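PDB 5I39: L-amino acid deaminase from Proteus vulgaris, which binds flavin-adenine dinucleotide and, as a membrane-associated flavoprotein, probably uses it to deaminate L-amino acids oxidatively. Local coordinates for residues Val235-Gly240 and Leu245-Leu250; Gln163-Ala168 and Val277-Gly282; Thr21-Phe26 and Glu287-Thr292; Ser380-Glu385 and Pro396-Lys401. One frame throughout, in Å; residues are numbered along the deposited sequence.

Overall arrangement
Starting from the N terminus, the loop 21-26, which precedes the first strand of the FAD-binding sheet, is met only much later by the turn 287-292, so contact 3 closes the longest loop. Within that span lies contact 2, joining the end of helix 158-164 to strand 276-279 of the large mixed sheet. Contact 1 is a short closure enclosed by both, folding helix 243-248 back on strand 235-237 beside the adenine of FAD. Contact 4 follows in series and sets the C-terminal loop 396-401 against helix 376-392. None cross. Contacts 1 and 2 lie on opposite sides of the chain's centre, their own centres about 41 Å apart.

Contact 1 (Val235-Gly240 and Leu245-Leu250); sequences VVVAGG and LFMQNL. With FAD (flavin-adenine dinucleotide), chain B.
F246 and M247 (selenomethionine in this crystal) are the helix residues that meet V237, the last residue of strand 235-237. F246 comes first. Its CG stands anti to the backbone N (chi1 -174°), which carries the ring away from the helix to the strand, where CE2 lies 3.9 Å from V237 CG2. The neighbouring ring atom CD2 is about as close to both methyls, 4.1 Å from V237 CG1. Another side of the same ring serves the cofactor: CD1 of F246 is 3.8 Å from the adenine amino nitrogen N6A of FAD, approached obliquely. An aromatic residue suits this place, being broad enough to touch strand and ligand together. M247 follows with a chain bent at both chi2 and chi3, and this folding brings its selenium to 4.0 Å from V237 CG2; I369 of the adjoining strand also packs on it. The compact, branched V237 thus offers one methyl to two neighbours from the helix. At L250 the backbone carbonyl is bonded to the hydroxyl of Y364. Beyond V237 the chain runs along FAD, with G239 O 3.3 Å from C8A of the adenine; glycine suits a backbone pressed this near the cofactor, and G240 has positive phi. A parallel strand whose following glycine-containing loop meets the dinucleotide is consistent with the Rossmann-type FAD-binding fold.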
# COMPACT_ATOMS: atom_id res chain seq x y z
N VAL A 235 -14.83 1.77 16.27
CA VAL A 235 -13.79 2.66 15.77
C VAL A 235 -12.68 1.86 15.11
O VAL A 235 -12.22 0.86 15.65
CB VAL A 235 -13.19 3.53 16.91
CG1 VAL A 235 -12.11 4.47 16.38
CG2 VAL A 235 -14.29 4.34 17.59
N VAL A 236 -12.26 2.32 13.93
CA VAL A 236 -11.08 1.79 13.24
C VAL A 236 -10.01 2.87 13.24
O VAL A 236 -10.24 3.96 12.72
CB VAL A 236 -11.39 1.38 11.79
CG1 VAL A 236 -10.12 0.91 11.08
CG2 VAL A 236 -12.46 0.30 11.75
N VAL A 237 -8.85 2.56 13.80
CA VAL A 237 -7.71 3.47 13.76
C VAL A 237 -6.84 3.07 12.57
O VAL A 237 -6.20 2.01 12.59
CB VAL A 237 -6.92 3.46 15.08
CG1 VAL A 237 -5.69 4.35 14.98
CG2 VAL A 237 -7.83 3.94 16.20
N ALA A 238 -6.83 3.92 11.55
CA ALA A 238 -6.04 3.71 10.33
C ALA A 238 -5.29 5.01 10.03
O ALA A 238 -5.36 5.56 8.94
CB ALA A 238 -6.94 3.31 9.17
N GLY A 239 -4.55 5.48 11.03
CA GLY A 239 -3.89 6.78 10.98
C GLY A 239 -2.52 6.82 10.36
O GLY A 239 -1.81 7.81 10.51
N GLY A 240 -2.12 5.76 9.65
CA GLY A 240 -0.78 5.71 9.06
C GLY A 240 0.28 5.88 10.12
O GLY A 240 0.17 5.30 11.21
N LEU A 245 0.96 7.62 17.85
CA LEU A 245 0.66 8.84 18.61
C LEU A 245 -0.79 8.85 19.10
O LEU A 245 -1.06 9.12 20.27
CB LEU A 245 0.93 10.07 17.75
CG LEU A 245 0.89 11.43 18.45
CD1 LEU A 245 2.11 11.60 19.33
CD2 LEU A 245 0.85 12.55 17.43
N PHE A 246 -1.72 8.53 18.20
CA PHE A 246 -3.14 8.50 18.56
C PHE A 246 -3.42 7.52 19.70
O PHE A 246 -4.10 7.85 20.67
CB PHE A 246 -4.00 8.15 17.33
CG PHE A 246 -5.47 8.24 17.59
CD1 PHE A 246 -6.14 9.45 17.45
CD2 PHE A 246 -6.20 7.12 17.99
CE1 PHE A 246 -7.51 9.55 17.69
CE2 PHE A 246 -7.56 7.21 18.24
CZ PHE A 246 -8.22 8.42 18.09
N MSE A 247 -2.86 6.32 19.59
CA MSE A 247 -3.05 5.30 20.63
C MSE A 247 -2.35 5.65 21.93
O MSE A 247 -2.87 5.32 23.00
CB MSE A 247 -2.61 3.93 20.13
CG MSE A 247 -3.46 3.39 18.97
SE MSE A 247 -5.40 3.39 19.29
CE MSE A 247 -5.45 2.42 21.00
N GLN A 248 -1.20 6.32 21.86
CA GLN A 248 -0.49 6.76 23.08
C GLN A 248 -1.37 7.68 23.94
O GLN A 248 -1.32 7.62 25.17
CB GLN A 248 0.83 7.46 22.74
CG GLN A 248 2.03 6.52 22.77
CD GLN A 248 3.27 7.11 22.14
OE1 GLN A 248 3.18 8.02 21.32
NE2 GLN A 248 4.43 6.59 22.52
N ASN A 249 -2.17 8.52 23.29
CA ASN A 249 -3.10 9.39 24.03
C ASN A 249 -4.24 8.63 24.71
O ASN A 249 -4.89 9.16 25.60
CB ASN A 249 -3.67 10.48 23.11
CG ASN A 249 -2.61 11.49 22.68
OD1 ASN A 249 -1.67 11.77 23.42
ND2 ASN A 249 -2.77 12.04 21.49
N LEU A 250 -4.48 7.39 24.28
CA LEU A 250 -5.37 6.44 24.95
C LEU A 250 -4.63 5.45 25.87
O LEU A 250 -5.21 4.47 26.33
CB LEU A 250 -6.17 5.68 23.88
CG LEU A 250 -7.06 6.52 22.97
CD1 LEU A 250 -7.62 5.66 21.85
CD2 LEU A 250 -8.19 7.19 23.73
PA FAD B . -1.79 6.89 5.04
O1A FAD B . -0.58 7.72 5.49
O2A FAD B . -2.00 6.85 3.53
O5B FAD B . -3.15 7.44 5.64
C5B FAD B . -3.34 7.67 7.03
C4B FAD B . -4.21 8.91 7.12
O4B FAD B . -4.59 9.11 8.50
C3B FAD B . -3.47 10.17 6.68
O3B FAD B . -4.14 10.74 5.55
C2B FAD B . -3.50 11.04 7.94
O2B FAD B . -3.59 12.45 7.66
C1B FAD B . -4.69 10.50 8.70
N9A FAD B . -4.68 10.72 10.15
C8A FAD B . -3.71 10.43 10.98
N7A FAD B . -4.04 10.70 12.26
C5A FAD B . -5.28 11.18 12.19
C6A FAD B . -6.25 11.68 13.16
N6A FAD B . -5.95 11.73 14.47
N1A FAD B . -7.45 12.09 12.71
C2A FAD B . -7.78 12.04 11.41
N3A FAD B . -6.93 11.61 10.46
C4A FAD B . -5.71 11.19 10.81
N1 FAD B . 3.07 -0.32 -0.51
C2 FAD B . 2.92 -1.20 -1.51
O2 FAD B . 2.06 -2.09 -1.38
N3 FAD B . 3.71 -1.14 -2.61
C4 FAD B . 4.68 -0.24 -2.80
O4 FAD B . 5.33 -0.22 -3.83
C4X FAD B . 4.92 0.75 -1.74
N5 FAD B . 5.91 1.68 -1.80
C5X FAD B . 5.96 2.66 -0.89
C6 FAD B . 6.83 3.74 -1.04
C7 FAD B . 6.85 4.80 -0.14
C7M FAD B . 7.77 5.98 -0.36
C8 FAD B . 5.95 4.78 1.02
C8M FAD B . 5.91 5.92 2.01
C9 FAD B . 5.10 3.69 1.19
C9A FAD B . 5.07 2.63 0.29
N10 FAD B . 4.22 1.53 0.46
C10 FAD B . 4.01 0.63 -0.58
C1' FAD B . 3.38 1.41 1.63
C2' FAD B . 2.02 1.99 1.48
O2' FAD B . 2.12 3.22 0.78
C3' FAD B . 1.45 2.18 2.88
O3' FAD B . 1.58 0.97 3.67
C4' FAD B . -0.00 2.58 2.89
O4' FAD B . -0.22 3.69 2.00
C5' FAD B . -0.43 2.95 4.29
O5' FAD B . -1.79 3.36 4.21
P FAD B . -2.48 4.06 5.51
O1P FAD B . -3.91 4.32 5.15
O2P FAD B . -2.13 3.26 6.74
O3P FAD B . -1.62 5.42 5.69

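Contact 2 (Gln163-Ala168 and Val277-Gly282); sequences QRLRGA and VALPGG
L165 reaches across to V277 with one branch of its side chain. The residue is the first to leave helical backbone angles after helix 158-164, and its CA is 7.9 Å from that of V277, a gap that a leucine can bridge with its end. From CB the chain passes to CG, which lies anti to the carbonyl carbon (chi1 -59°); the second torsion (176°) sets CD1 anti to CA, and CD2, the other branch, is the one that meets the strand. There L165 CD2 fits against both methyls of V277, 3.8 Å from CG1 and 3.9 Å from CG2, so the valine presents its fork to a single methyl. L165 CD2 is also 4.4 Å from L279 CD2, a looser approach. V277 and L279, two residues apart on strand 276-279, direct their side chains to this same side, while A278 between them turns its small side chain away. W172 packs on L165 and L279, and V122 on L165 and V277, adding to this apolar cluster. On the outer side, R166 NH1 donates to Q163 O at 2.8 Å, with the acceptor nearly in the guanidinium plane. The chain then reverses in a type II beta turn from L165 to A168, with G167 at the third position, where positive phi suits glycine. This is a helix end packed through aliphatic side chains on one strand of the large mixed sheet, beside the parallel neighbour 117-123.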
# COMPACT_ATOMS: atom_id res chain seq x y z
N GLN A 163 13.80 -10.95 -23.15
CA GLN A 163 12.66 -10.14 -23.59
C GLN A 163 12.25 -9.13 -22.51
O GLN A 163 11.99 -7.97 -22.82
CB GLN A 163 11.49 -11.03 -24.01
CG GLN A 163 10.22 -10.30 -24.44
CD GLN A 163 10.42 -9.30 -25.58
OE1 GLN A 163 11.27 -9.51 -26.45
NE2 GLN A 163 9.64 -8.22 -25.57
N ARG A 164 12.23 -9.57 -21.25
CA ARG A 164 11.89 -8.68 -20.13
C ARG A 164 12.95 -7.60 -19.88
O ARG A 164 12.63 -6.53 -19.37
CB ARG A 164 11.69 -9.46 -18.82
CG ARG A 164 10.61 -10.53 -18.83
CD ARG A 164 9.21 -10.01 -19.08
NE ARG A 164 8.70 -9.14 -18.02
CZ ARG A 164 7.41 -8.85 -17.81
NH1 ARG A 164 6.45 -9.37 -18.57
NH2 ARG A 164 7.07 -8.03 -16.83
N LEU A 165 14.20 -7.89 -20.23
CA LEU A 165 15.31 -6.95 -20.03
C LEU A 165 15.88 -6.44 -21.34
O LEU A 165 17.08 -6.15 -21.44
CB LEU A 165 16.39 -7.61 -19.17
CG LEU A 165 15.94 -8.07 -17.78
CD1 LEU A 165 17.08 -8.80 -17.08
CD2 LEU A 165 15.47 -6.91 -16.92
N ARG A 166 15.03 -6.29 -22.35
CA ARG A 166 15.49 -5.87 -23.67
C ARG A 166 16.07 -4.46 -23.62
O ARG A 166 15.51 -3.56 -22.98
CB ARG A 166 14.39 -6.01 -24.72
CG ARG A 166 13.17 -5.13 -24.55
CD ARG A 166 12.08 -5.55 -25.53
NE ARG A 166 10.83 -4.82 -25.34
CZ ARG A 166 9.94 -5.04 -24.37
NH1 ARG A 166 10.13 -5.98 -23.44
NH2 ARG A 166 8.84 -4.29 -24.32
N GLY A 167 17.22 -4.29 -24.25
CA GLY A 167 17.97 -3.03 -24.22
C GLY A 167 18.90 -2.84 -23.03
O GLY A 167 19.51 -1.78 -22.90
N ALA A 168 19.01 -3.85 -22.16
CA ALA A 168 19.93 -3.78 -21.03
C ALA A 168 21.38 -3.85 -21.50
O ALA A 168 21.70 -4.61 -22.42
CB ALA A 168 19.66 -4.93 -20.07
N VAL A 277 11.30 -3.98 -12.91
CA VAL A 277 12.66 -4.53 -12.95
C VAL A 277 13.40 -4.15 -11.67
O VAL A 277 13.29 -3.01 -11.20
CB VAL A 277 13.40 -3.99 -14.19
CG1 VAL A 277 14.89 -4.33 -14.16
CG2 VAL A 277 12.76 -4.56 -15.46
N ALA A 278 14.15 -5.10 -11.14
CA ALA A 278 14.98 -4.91 -9.95
C ALA A 278 16.31 -5.61 -10.19
O ALA A 278 16.35 -6.83 -10.38
CB ALA A 278 14.30 -5.47 -8.72
N LEU A 279 17.40 -4.85 -10.19
CA LEU A 279 18.72 -5.37 -10.54
C LEU A 279 19.76 -5.01 -9.49
O LEU A 279 19.63 -3.99 -8.81
CB LEU A 279 19.20 -4.81 -11.88
CG LEU A 279 18.26 -4.99 -13.07
CD1 LEU A 279 18.70 -4.14 -14.25
CD2 LEU A 279 18.19 -6.46 -13.46
N PRO A 280 20.83 -5.83 -9.38
CA PRO A 280 22.02 -5.44 -8.62
C PRO A 280 22.52 -4.06 -9.03
O PRO A 280 22.33 -3.65 -10.18
CB PRO A 280 23.05 -6.51 -9.00
CG PRO A 280 22.23 -7.71 -9.31
CD PRO A 280 20.98 -7.18 -9.96
N GLY A 281 23.16 -3.36 -8.10
CA GLY A 281 23.56 -1.97 -8.29
C GLY A 281 22.44 -0.98 -8.00
O GLY A 281 22.55 0.19 -8.36
N GLY A 282 21.37 -1.45 -7.37
CA GLY A 282 20.25 -0.61 -6.96
C GLY A 282 19.44 -0.00 -8.10
O GLY A 282 19.05 1.15 -8.02

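Contact 3 (Thr21-Phe26 and Glu287-Thr292); sequences TPRHGF and EQADGT. With EDO (1,2-ethanediol), chain C.
D290 OD1 is gripped twice by T292, through the hydroxyl OG1 at 2.6 Å and the backbone N at 3.1 Å, and the second of these bonds closes an Asx turn. It overlaps the end of the type I beta turn Q288-G291, which links strands 283-287 and 293-295 as a beta hairpin. The hydroxyl uses the syn lone pair of OD1, whereas the amide comes from above the carboxylate plane, 52° out of it. These two bonds should restrain the rotation of the carboxylate, whose other oxygen faces R23 of the N-terminal loop. The two planar groups are stacked, their planes only 18° apart. D290 OD2 lies over one face of the guanidinium, 3.2 Å from R23 NE, so the salt bridge rests on opposite charge alone, no N-H being aimed at the oxygen. The arginine is also bound by D185 through NH2 and by E187 through NH1, and an arginine suits a place where three carboxylates converge: its charge is spread over a flat group that can be met on a face and through its nitrogens. An extended chain from CG to NE lets R23 span the 10.0 Å between its CA and that of D290. G291 takes a positive phi that glycine accepts readily. On the R23 side the backbone is shaped by an ST turn inside a second type I turn, T21-H24, in which T21 OG1 accepts from R23 N at 3.1 Å.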
# COMPACT_ATOMS: atom_id res chain seq x y z
N THR A 21 -7.33 16.04 -15.27
CA THR A 21 -7.16 14.71 -15.88
C THR A 21 -7.43 13.69 -14.77
O THR A 21 -7.52 14.08 -13.61
CB THR A 21 -5.73 14.48 -16.41
OG1 THR A 21 -4.82 14.23 -15.32
CG2 THR A 21 -5.23 15.66 -17.24
N PRO A 22 -7.52 12.39 -15.11
CA PRO A 22 -7.63 11.35 -14.07
C PRO A 22 -6.49 11.30 -13.03
O PRO A 22 -6.66 10.68 -11.98
CB PRO A 22 -7.67 10.05 -14.88
CG PRO A 22 -8.25 10.44 -16.18
CD PRO A 22 -7.69 11.81 -16.46
N ARG A 23 -5.36 11.95 -13.32
CA ARG A 23 -4.23 12.06 -12.39
C ARG A 23 -4.25 13.34 -11.53
O ARG A 23 -3.20 13.77 -11.03
CB ARG A 23 -2.92 11.96 -13.19
CG ARG A 23 -2.83 10.63 -13.92
CD ARG A 23 -1.62 10.45 -14.81
NE ARG A 23 -1.50 9.02 -15.09
CZ ARG A 23 -0.84 8.14 -14.34
NH1 ARG A 23 -0.15 8.50 -13.25
NH2 ARG A 23 -0.86 6.85 -14.70
N HIS A 24 -5.44 13.92 -11.35
CA HIS A 24 -5.63 15.15 -10.56
C HIS A 24 -5.13 15.06 -9.11
O HIS A 24 -4.56 16.02 -8.59
CB HIS A 24 -7.11 15.63 -10.62
CG HIS A 24 -8.12 14.59 -10.25
ND1 HIS A 24 -8.41 14.27 -8.94
CD2 HIS A 24 -8.94 13.81 -11.00
CE1 HIS A 24 -9.34 13.33 -8.91
NE2 HIS A 24 -9.68 13.04 -10.15
N GLY A 25 -5.30 13.90 -8.48
CA GLY A 25 -4.81 13.68 -7.12
C GLY A 25 -5.46 14.55 -6.05
O GLY A 25 -4.80 15.05 -5.16
N PHE A 26 -6.78 14.68 -6.14
CA PHE A 26 -7.57 15.41 -5.16
C PHE A 26 -9.02 14.95 -5.21
O PHE A 26 -9.67 15.02 -6.25
CB PHE A 26 -7.52 16.93 -5.35
CG PHE A 26 -8.28 17.68 -4.29
CD1 PHE A 26 -7.74 17.88 -3.03
CD2 PHE A 26 -9.58 18.14 -4.53
CE1 PHE A 26 -8.45 18.55 -2.04
CE2 PHE A 26 -10.30 18.80 -3.55
CZ PHE A 26 -9.73 19.00 -2.30
N GLU A 287 7.01 0.55 -14.97
CA GLU A 287 6.19 1.31 -15.91
C GLU A 287 4.82 1.58 -15.31
O GLU A 287 4.15 0.68 -14.82
CB GLU A 287 6.04 0.56 -17.23
CG GLU A 287 5.45 1.46 -18.31
CD GLU A 287 5.19 0.76 -19.62
OE1 GLU A 287 5.18 -0.48 -19.66
OE2 GLU A 287 4.98 1.48 -20.62
N GLN A 288 4.41 2.85 -15.38
CA GLN A 288 3.07 3.27 -14.98
C GLN A 288 2.07 3.05 -16.11
O GLN A 288 2.45 2.77 -17.24
CB GLN A 288 3.09 4.75 -14.58
CG GLN A 288 4.01 5.06 -13.42
CD GLN A 288 3.43 6.13 -12.51
OE1 GLN A 288 3.13 7.25 -12.94
NE2 GLN A 288 3.25 5.80 -11.27
N ALA A 289 0.79 3.20 -15.79
CA ALA A 289 -0.28 2.91 -16.76
C ALA A 289 -0.26 3.84 -17.97
O ALA A 289 -0.76 3.47 -19.03
CB ALA A 289 -1.63 2.95 -16.07
N ASP A 290 0.32 5.03 -17.80
CA ASP A 290 0.45 6.01 -18.90
C ASP A 290 1.81 5.97 -19.62
O ASP A 290 2.07 6.84 -20.44
CB ASP A 290 0.16 7.43 -18.38
CG ASP A 290 1.20 7.93 -17.38
OD1 ASP A 290 2.08 7.15 -16.95
OD2 ASP A 290 1.12 9.12 -17.01
N GLY A 291 2.66 5.00 -19.30
CA GLY A 291 3.97 4.88 -19.95
C GLY A 291 5.10 5.67 -19.32
O GLY A 291 6.23 5.59 -19.79
N THR A 292 4.82 6.46 -18.28
CA THR A 292 5.88 7.04 -17.45
C THR A 292 6.48 5.91 -16.61
O THR A 292 5.93 4.81 -16.55
CB THR A 292 5.36 8.18 -16.56
OG1 THR A 292 4.33 7.69 -15.69
CG2 THR A 292 4.81 9.33 -17.40
C1 EDO C . -3.16 14.33 -2.22
O1 EDO C . -1.87 14.85 -1.88
C2 EDO C . -4.25 15.20 -1.59
O2 EDO C . -5.06 15.85 -2.58

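Contact 4 (Ser380-Glu385 and Pro396-Lys401); sequences SPVSAE and PVLDPK
The C-terminal loop 396-401 doubles back on helix 376-392, the helix that follows the last parallel strand of the FAD-binding sheet and carries T378, which binds FAD, near its start. V382 and E385, three residues apart and so on one side of the helix, receive it. V382 CG1 touches L398 CD1 at 3.7 Å, the two side chains crossing at about a right angle. V382 CG1, anti to its backbone N (chi1 -176°), is also 4.3 Å from V397 CG1. Short and beta-branched, V382 packs between this loop and helix 90-103, touching L95 and L98. V397 lies against the other helix residue, E385. The extended glutamate crosses the valine at a slant, its carboxylate against V397 CB and CG2 and E385 CG 4.0 Å from V397 CG1. A glutamate suits this edge of the contact because its long chain brings the carboxylate past V397 to R102: OE1 is salt-bridged to that arginine, which also bonds the carbonyl of P381. That pairing would be expected to stabilise the carboxylate's negative charge. The loop is tied a second time where V397 N donates to D389. Farther along, an Asx turn reshapes the chain as D399 OD1 accepts from K401 N at 3.1 Å. Closest of the valine's approaches to the glutamate is V397 CG2, 3.5 Å from E385 OE1.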
# COMPACT_ATOMS: atom_id res chain seq x y z
N SER A 380 -4.13 -3.98 1.33
CA SER A 380 -5.36 -3.31 1.75
C SER A 380 -6.68 -4.07 1.51
O SER A 380 -7.52 -4.05 2.38
CB SER A 380 -5.45 -1.89 1.18
OG SER A 380 -5.41 -1.87 -0.24
N PRO A 381 -6.87 -4.72 0.34
CA PRO A 381 -8.16 -5.40 0.18
C PRO A 381 -8.40 -6.50 1.21
O PRO A 381 -9.54 -6.75 1.60
CB PRO A 381 -8.06 -6.01 -1.23
CG PRO A 381 -7.02 -5.20 -1.92
CD PRO A 381 -6.02 -4.91 -0.85
N VAL A 382 -7.33 -7.15 1.65
CA VAL A 382 -7.44 -8.23 2.62
C VAL A 382 -7.36 -7.70 4.05
O VAL A 382 -8.12 -8.14 4.91
CB VAL A 382 -6.38 -9.32 2.37
CG1 VAL A 382 -6.59 -10.49 3.33
CG2 VAL A 382 -6.46 -9.83 0.94
N SER A 383 -6.44 -6.77 4.33
CA SER A 383 -6.38 -6.21 5.68
C SER A 383 -7.67 -5.45 6.02
O SER A 383 -8.07 -5.44 7.18
CB SER A 383 -5.14 -5.36 5.92
OG SER A 383 -5.11 -4.23 5.09
N ALA A 384 -8.34 -4.87 5.02
CA ALA A 384 -9.66 -4.27 5.24
C ALA A 384 -10.67 -5.29 5.74
O ALA A 384 -11.39 -5.05 6.71
CB ALA A 384 -10.16 -3.64 3.95
N GLU A 385 -10.73 -6.44 5.06
CA GLU A 385 -11.64 -7.50 5.47
C GLU A 385 -11.31 -8.02 6.87
O GLU A 385 -12.20 -8.20 7.70
CB GLU A 385 -11.64 -8.66 4.48
CG GLU A 385 -12.65 -9.74 4.84
CD GLU A 385 -12.70 -10.89 3.87
OE1 GLU A 385 -11.95 -10.89 2.88
OE2 GLU A 385 -13.49 -11.82 4.11
N PRO A 396 -12.25 -14.93 11.32
CA PRO A 396 -11.41 -14.03 10.50
C PRO A 396 -10.92 -14.64 9.18
O PRO A 396 -10.68 -15.84 9.10
CB PRO A 396 -10.23 -13.73 11.43
CG PRO A 396 -10.11 -14.94 12.29
CD PRO A 396 -11.52 -15.44 12.50
N VAL A 397 -10.76 -13.79 8.17
CA VAL A 397 -10.37 -14.23 6.82
C VAL A 397 -8.98 -14.90 6.78
O VAL A 397 -8.77 -15.85 6.03
CB VAL A 397 -10.46 -13.08 5.79
CG1 VAL A 397 -9.52 -11.92 6.12
CG2 VAL A 397 -10.22 -13.58 4.37
N LEU A 398 -8.05 -14.37 7.56
CA LEU A 398 -6.73 -14.97 7.71
C LEU A 398 -6.41 -15.07 9.19
O LEU A 398 -7.07 -14.43 10.02
CB LEU A 398 -5.65 -14.14 6.99
CG LEU A 398 -5.67 -14.12 5.45
CD1 LEU A 398 -4.61 -13.16 4.93
CD2 LEU A 398 -5.46 -15.50 4.85
N ASP A 399 -5.41 -15.89 9.50
CA ASP A 399 -4.88 -16.03 10.86
C ASP A 399 -4.46 -14.65 11.37
O ASP A 399 -3.55 -14.05 10.81
CB ASP A 399 -3.68 -16.98 10.85
CG ASP A 399 -3.05 -17.19 12.22
OD1 ASP A 399 -3.63 -16.76 13.25
OD2 ASP A 399 -1.96 -17.79 12.27
N PRO A 400 -5.14 -14.13 12.42
CA PRO A 400 -4.80 -12.79 12.91
C PRO A 400 -3.63 -12.73 13.90
O PRO A 400 -3.16 -11.64 14.20
CB PRO A 400 -6.10 -12.35 13.60
CG PRO A 400 -6.69 -13.61 14.11
CD PRO A 400 -6.27 -14.71 13.17
N LYS A 401 -3.17 -13.88 14.40
CA LYS A 401 -2.12 -13.91 15.42
C LYS A 401 -0.83 -13.18 15.01
O LYS A 401 -0.30 -12.40 15.81
CB LYS A 401 -1.84 -15.35 15.87
CG LYS A 401 -2.96 -15.93 16.71
CD LYS A 401 -2.67 -17.35 17.16
CE LYS A 401 -3.79 -17.90 18.03
NZ LYS A 401 -3.79 -17.32 19.41